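Tyrosine specific protein phosphatase (Trypanosoma cruzi, PDB 4AZ1) probably removes phosphate from phosphotyrosine side chains of proteins, as a member of the protein tyrosine phosphatase family. Local coordinates at residues T60-V65 with L105-E110; A208-V213 with G234-A239. All coordinates share one frame; numbering follows the deposited sequence.

Contact 1: residues T60-V65 with L105-E110; sequences TLYPQV and LAMLYE
Met107 lays its thioether against the rim of the Tyr62 ring, with SD 3.8 Å from CE2 of Tyr62. The sulfur lies in the plane of the ring, 90° off its normal and 5.1 Å from the centroid: a Met-aromatic contact at the edge. Met107 sends CG anti to the backbone N (chi1 -179°), and bends at both further torsions turn SD to the ring rim. The two side chains run nearly perpendicular to each other. CG of Met107 also approaches the neighbouring residue, 4.5 Å from CD of Pro63. That proline follows a cis peptide bond, which folds it back over the tyrosine; CB of Pro63 sits 3.7 Å above the ring plane, over its centre. Proline thus packs on a face of the ring while methionine takes an edge. The irregular segment 60-65 is tied to the outermost strand 79-82 by backbone hydrogen bonds, among them one between Tyr62 and Gly79. Helix 101-110 belongs to the beta-alpha-beta crossover from strand 90-93 to strand 115-118, and packs on the sheet through Leu108 and Tyr109. The contact therefore joins a loop beside the sheet edge to this crossover helix. With no hydrogen bond across it, cohesion comes from dispersion and probably a weak attraction between the sulfur and the positively polarised C-H edge of the ring.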
loop_
_atom_site.group_PDB
_atom_site.type_symbol
_atom_site.label_atom_id
_atom_site.label_comp_id
_atom_site.label_asym_id
_atom_site.label_seq_id
_atom_site.Cartn_x
_atom_site.Cartn_y
_atom_site.Cartn_z
ATOM N N THR A 60 -6.661 10.864 -20.408
ATOM C CA THR A 60 -7.707 10.923 -19.398
ATOM C C THR A 60 -7.258 10.280 -18.082
ATOM O O THR A 60 -8.081 9.950 -17.220
ATOM C CB THR A 60 -8.989 10.233 -19.898
ATOM O OG1 THR A 60 -8.708 8.862 -20.187
ATOM C CG2 THR A 60 -9.509 10.912 -21.161
ATOM N N LEU A 61 -5.947 10.115 -17.929
ATOM C CA LEU A 61 -5.382 9.497 -16.732
ATOM C C LEU A 61 -5.803 10.266 -15.472
ATOM O O LEU A 61 -5.672 11.486 -15.415
ATOM C CB LEU A 61 -3.856 9.456 -16.838
ATOM C CG LEU A 61 -3.114 8.844 -15.643
ATOM C CD1 LEU A 61 -3.388 7.351 -15.568
ATOM C CD2 LEU A 61 -1.644 9.097 -15.757
ATOM N N TYR A 62 -6.336 9.561 -14.481
ATOM C CA TYR A 62 -6.790 10.209 -13.253
ATOM C C TYR A 62 -5.849 9.851 -12.106
ATOM O O TYR A 62 -5.433 8.696 -11.985
ATOM C CB TYR A 62 -8.239 9.805 -12.918
ATOM C CG TYR A 62 -8.864 10.636 -11.801
ATOM C CD1 TYR A 62 -9.456 11.867 -12.073
ATOM C CD2 TYR A 62 -8.859 10.187 -10.480
ATOM C CE1 TYR A 62 -10.026 12.633 -11.062
ATOM C CE2 TYR A 62 -9.426 10.944 -9.466
ATOM C CZ TYR A 62 -10.008 12.166 -9.762
ATOM O OH TYR A 62 -10.569 12.924 -8.757
ATOM N N PRO A 63 -5.526 10.830 -11.249
ATOM C CA PRO A 63 -6.058 12.200 -11.218
ATOM C C PRO A 63 -5.273 13.240 -12.019
ATOM O O PRO A 63 -5.542 14.430 -11.844
ATOM C CB PRO A 63 -5.944 12.558 -9.736
ATOM C CG PRO A 63 -4.678 11.885 -9.330
ATOM C CD PRO A 63 -4.678 10.556 -10.075
ATOM N N GLN A 64 -4.338 12.818 -12.866
ATOM C CA GLN A 64 -3.408 13.753 -13.514
ATOM C C GLN A 64 -4.059 14.803 -14.417
ATOM O O GLN A 64 -3.469 15.853 -14.669
ATOM C CB GLN A 64 -2.327 12.989 -14.291
ATOM C CG GLN A 64 -1.284 12.279 -13.415
ATOM C CD GLN A 64 -1.811 11.014 -12.732
ATOM O OE1 GLN A 64 -3.001 10.683 -12.816
ATOM N NE2 GLN A 64 -0.915 10.297 -12.055
ATOM N N VAL A 65 -5.270 14.529 -14.893
ATOM C CA VAL A 65 -5.948 15.446 -15.808
ATOM C C VAL A 65 -6.751 16.536 -15.090
ATOM O O VAL A 65 -7.268 17.459 -15.727
ATOM C CB VAL A 65 -6.846 14.686 -16.796
ATOM C CG1 VAL A 65 -5.990 13.810 -17.685
ATOM C CG2 VAL A 65 -7.879 13.847 -16.047
ATOM N N LEU A 105 -5.459 5.206 -1.715
ATOM C CA LEU A 105 -6.058 5.870 -0.556
ATOM C C LEU A 105 -5.742 7.360 -0.553
ATOM O O LEU A 105 -6.587 8.194 -0.181
ATOM C CB LEU A 105 -5.590 5.220 0.754
ATOM C CG LEU A 105 -5.977 3.745 0.939
ATOM C CD1 LEU A 105 -5.567 3.200 2.322
ATOM C CD2 LEU A 105 -7.452 3.521 0.708
ATOM N N ALA A 106 -4.520 7.697 -0.959
ATOM C CA ALA A 106 -4.111 9.096 -1.017
ATOM C C ALA A 106 -4.964 9.853 -2.027
ATOM O O ALA A 106 -5.326 11.019 -1.809
ATOM C CB ALA A 106 -2.643 9.212 -1.387
ATOM N N MET A 107 -5.253 9.192 -3.145
ATOM C CA MET A 107 -6.124 9.753 -4.169
ATOM C C MET A 107 -7.503 10.013 -3.590
ATOM O O MET A 107 -8.032 11.112 -3.743
ATOM C CB MET A 107 -6.230 8.813 -5.373
ATOM C CG MET A 107 -7.113 9.346 -6.503
ATOM S SD MET A 107 -8.868 8.902 -6.321
ATOM C CE MET A 107 -8.713 7.115 -6.136
ATOM N N LEU A 108 -8.076 9.005 -2.925
ATOM C CA LEU A 108 -9.400 9.148 -2.328
ATOM C C LEU A 108 -9.407 10.341 -1.396
ATOM O O LEU A 108 -10.371 11.116 -1.354
ATOM C CB LEU A 108 -9.767 7.905 -1.523
ATOM C CG LEU A 108 -10.003 6.629 -2.310
ATOM C CD1 LEU A 108 -10.421 5.517 -1.356
ATOM C CD2 LEU A 108 -11.084 6.911 -3.358
ATOM N N TYR A 109 -8.310 10.489 -0.660
ATOM C CA TYR A 109 -8.214 11.513 0.359
ATOM C C TYR A 109 -8.039 12.904 -0.233
ATOM O O TYR A 109 -8.757 13.830 0.139
ATOM C CB TYR A 109 -7.063 11.209 1.323
ATOM C CG TYR A 109 -6.990 12.209 2.444
ATOM C CD1 TYR A 109 -7.833 12.104 3.549
ATOM C CD2 TYR A 109 -6.103 13.279 2.392
ATOM C CE1 TYR A 109 -7.784 13.033 4.575
ATOM C CE2 TYR A 109 -6.046 14.214 3.421
ATOM C CZ TYR A 109 -6.887 14.081 4.506
ATOM O OH TYR A 109 -6.837 15.003 5.525
ATOM N N GLU A 110 -7.061 13.061 -1.117
ATOM C CA GLU A 110 -6.778 14.367 -1.710
ATOM C C GLU A 110 -7.928 14.857 -2.601
ATOM O O GLU A 110 -8.235 16.053 -2.627
ATOM C CB GLU A 110 -5.470 14.323 -2.514
ATOM C CG GLU A 110 -4.975 15.699 -2.975
ATOM C CD GLU A 110 -4.626 15.735 -4.453
ATOM O OE1 GLU A 110 -4.250 14.678 -5.002
ATOM O OE2 GLU A 110 -4.738 16.820 -5.067
#

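Contact 2: residues A208-V213 with G234-A239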
loop_
_atom_site.group_PDB
_atom_site.type_symbol
_atom_site.label_atom_id
_atom_site.label_comp_id
_atom_site.label_asym_id
_atom_site.label_seq_id
_atom_site.Cartn_x
_atom_site.Cartn_y
_atom_site.Cartn_z
ATOM N N ALA A 208 -29.538 -1.145 -7.173
ATOM C CA ALA A 208 -29.218 -0.630 -5.849
ATOM C C ALA A 208 -27.902 0.152 -5.910
ATOM O O ALA A 208 -27.780 1.236 -5.335
ATOM C CB ALA A 208 -29.117 -1.770 -4.853
ATOM N N LEU A 209 -26.925 -0.399 -6.619
ATOM C CA LEU A 209 -25.666 0.305 -6.842
ATOM C C LEU A 209 -25.892 1.659 -7.520
ATOM O O LEU A 209 -25.310 2.670 -7.110
ATOM C CB LEU A 209 -24.710 -0.536 -7.685
ATOM C CG LEU A 209 -24.063 -1.772 -7.062
ATOM C CD1 LEU A 209 -23.028 -2.315 -8.022
ATOM C CD2 LEU A 209 -23.411 -1.439 -5.721
ATOM N N LEU A 210 -26.745 1.681 -8.544
ATOM C CA LEU A 210 -26.995 2.916 -9.279
ATOM C C LEU A 210 -27.726 3.935 -8.407
ATOM O O LEU A 210 -27.548 5.145 -8.572
ATOM C CB LEU A 210 -27.760 2.636 -10.574
ATOM C CG LEU A 210 -26.988 1.734 -11.545
ATOM C CD1 LEU A 210 -27.849 1.384 -12.736
ATOM C CD2 LEU A 210 -25.719 2.428 -12.005
ATOM N N THR A 211 -28.545 3.442 -7.482
ATOM C CA THR A 211 -29.203 4.317 -6.515
ATOM C C THR A 211 -28.153 5.013 -5.657
ATOM O O THR A 211 -28.237 6.221 -5.430
ATOM C CB THR A 211 -30.209 3.551 -5.649
ATOM O OG1 THR A 211 -31.348 3.207 -6.449
ATOM C CG2 THR A 211 -30.669 4.396 -4.464
ATOM N N ASN A 212 -27.149 4.262 -5.206
ATOM C CA ASN A 212 -26.033 4.874 -4.497
ATOM C C ASN A 212 -25.371 5.963 -5.320
ATOM O O ASN A 212 -25.150 7.059 -4.817
ATOM C CB ASN A 212 -24.984 3.835 -4.091
ATOM C CG ASN A 212 -25.453 2.955 -2.964
ATOM O OD1 ASN A 212 -25.227 1.748 -2.973
ATOM N ND2 ASN A 212 -26.139 3.550 -1.996
ATOM N N VAL A 213 -25.048 5.648 -6.576
ATOM C CA VAL A 213 -24.431 6.622 -7.471
ATOM C C VAL A 213 -25.250 7.905 -7.526
ATOM O O VAL A 213 -24.719 8.996 -7.288
ATOM C CB VAL A 213 -24.211 6.049 -8.896
ATOM C CG1 VAL A 213 -23.845 7.139 -9.872
ATOM C CG2 VAL A 213 -23.119 5.008 -8.874
ATOM N N GLY A 234 -16.910 -1.272 -16.459
ATOM C CA GLY A 234 -17.479 -0.685 -17.669
ATOM C C GLY A 234 -18.981 -0.890 -17.815
ATOM O O GLY A 234 -19.691 0.024 -18.235
ATOM N N THR A 235 -19.472 -2.075 -17.459
ATOM C CA THR A 235 -20.908 -2.343 -17.505
ATOM C C THR A 235 -21.684 -1.430 -16.560
ATOM O O THR A 235 -22.732 -0.866 -16.925
ATOM C CB THR A 235 -21.209 -3.803 -17.111
ATOM O OG1 THR A 235 -20.642 -4.691 -18.082
ATOM C CG2 THR A 235 -22.713 -4.042 -17.007
ATOM N N LEU A 236 -21.186 -1.300 -15.336
ATOM C CA LEU A 236 -21.854 -0.460 -14.353
ATOM C C LEU A 236 -21.977 0.981 -14.849
ATOM O O LEU A 236 -23.044 1.579 -14.761
ATOM C CB LEU A 236 -21.094 -0.477 -13.030
ATOM C CG LEU A 236 -21.827 0.344 -11.962
ATOM C CD1 LEU A 236 -23.260 -0.115 -11.871
ATOM C CD2 LEU A 236 -21.166 0.194 -10.612
ATOM N N ILE A 237 -20.873 1.536 -15.349
ATOM C CA ILE A 237 -20.866 2.918 -15.814
ATOM C C ILE A 237 -21.742 3.043 -17.073
ATOM O O ILE A 237 -22.489 4.013 -17.224
ATOM C CB ILE A 237 -19.424 3.435 -16.054
ATOM C CG1 ILE A 237 -18.650 3.457 -14.730
ATOM C CG2 ILE A 237 -19.449 4.838 -16.648
ATOM C CD1 ILE A 237 -17.129 3.632 -14.874
ATOM N N GLY A 238 -21.695 2.033 -17.938
ATOM C CA GLY A 238 -22.520 2.032 -19.142
ATOM C C GLY A 238 -24.010 1.972 -18.841
ATOM O O GLY A 238 -24.823 2.673 -19.465
ATOM N N ALA A 239 -24.375 1.128 -17.883
ATOM C CA ALA A 239 -25.771 1.003 -17.478
ATOM C C ALA A 239 -26.263 2.316 -16.877
ATOM O O ALA A 239 -27.388 2.748 -17.157
ATOM C CB ALA A 239 -25.954 -0.151 -16.485
#
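Leu236 reaches with its two methyls to two successive leucines of the facing helix. Its CD1 lies 3.5 Å from CD2 of Leu210, close for a methyl pair, while CD2 of Leu236 stands 4.1 Å from CD1 of Leu209. The side chains of Leu210 and Leu236 lie side by side, pointing opposite ways, while Leu209 runs roughly perpendicular to Leu236. The first torsion of Leu236 puts CG opposite the backbone N (chi1 -177°), and the second (chi2 52°) turns CD1 to Leu210 and CD2 to Leu209. The other methyl of Leu210, CD1, comes within 4.5 Å of CB of Ala239, one turn further along.

The two helix segments approach to 10.8 Å between axes and cross at -66°, which fits a contact confined to a few side chains. Their place in the fold is that of the classical tyrosine phosphatases. Helix 203-215 lies in the crossover from strand 184-191 to strand 222-225, and helix 232-247 follows the loop bearing the HCX5R signature, the phosphate-binding P-loop of the family. Leu209 and Leu236 both also rest on Ile117 of strand 115-118, a strand beneath both.

No hydrogen bond joins the segments; the carbonyl O of Leu236 has a van der Waals neighbour across the contact, CD2 of Leu210 at 3.9 Å. Polar side chains turn to other partners instead, Thr235 OG1 bonding to the carbonyl of Gln276 and Asn212 OD1 to Arg171.

Both contacts are buried and neither has a hydrogen bond between its segments, yet they occupy different depths of the fold. The centre of contact 2 lies about 8 Å from the centre of the chain, that of contact 1 about 15 Å, and the two do not touch. They share no helix, but the helix of contact 1 leads into strand 115-118, on which contact 2 rests. On strand 184-191 the helix of contact 1 touches Phe186 and helix 203-215 Val189, an odd spacing consistent with opposite faces of the sheet. Near the centre, two helices meet through aliphatic side chains alone; farther out, a loop tied to edge strand 79-82 meets a helix through sulfur, aromatic ring and proline.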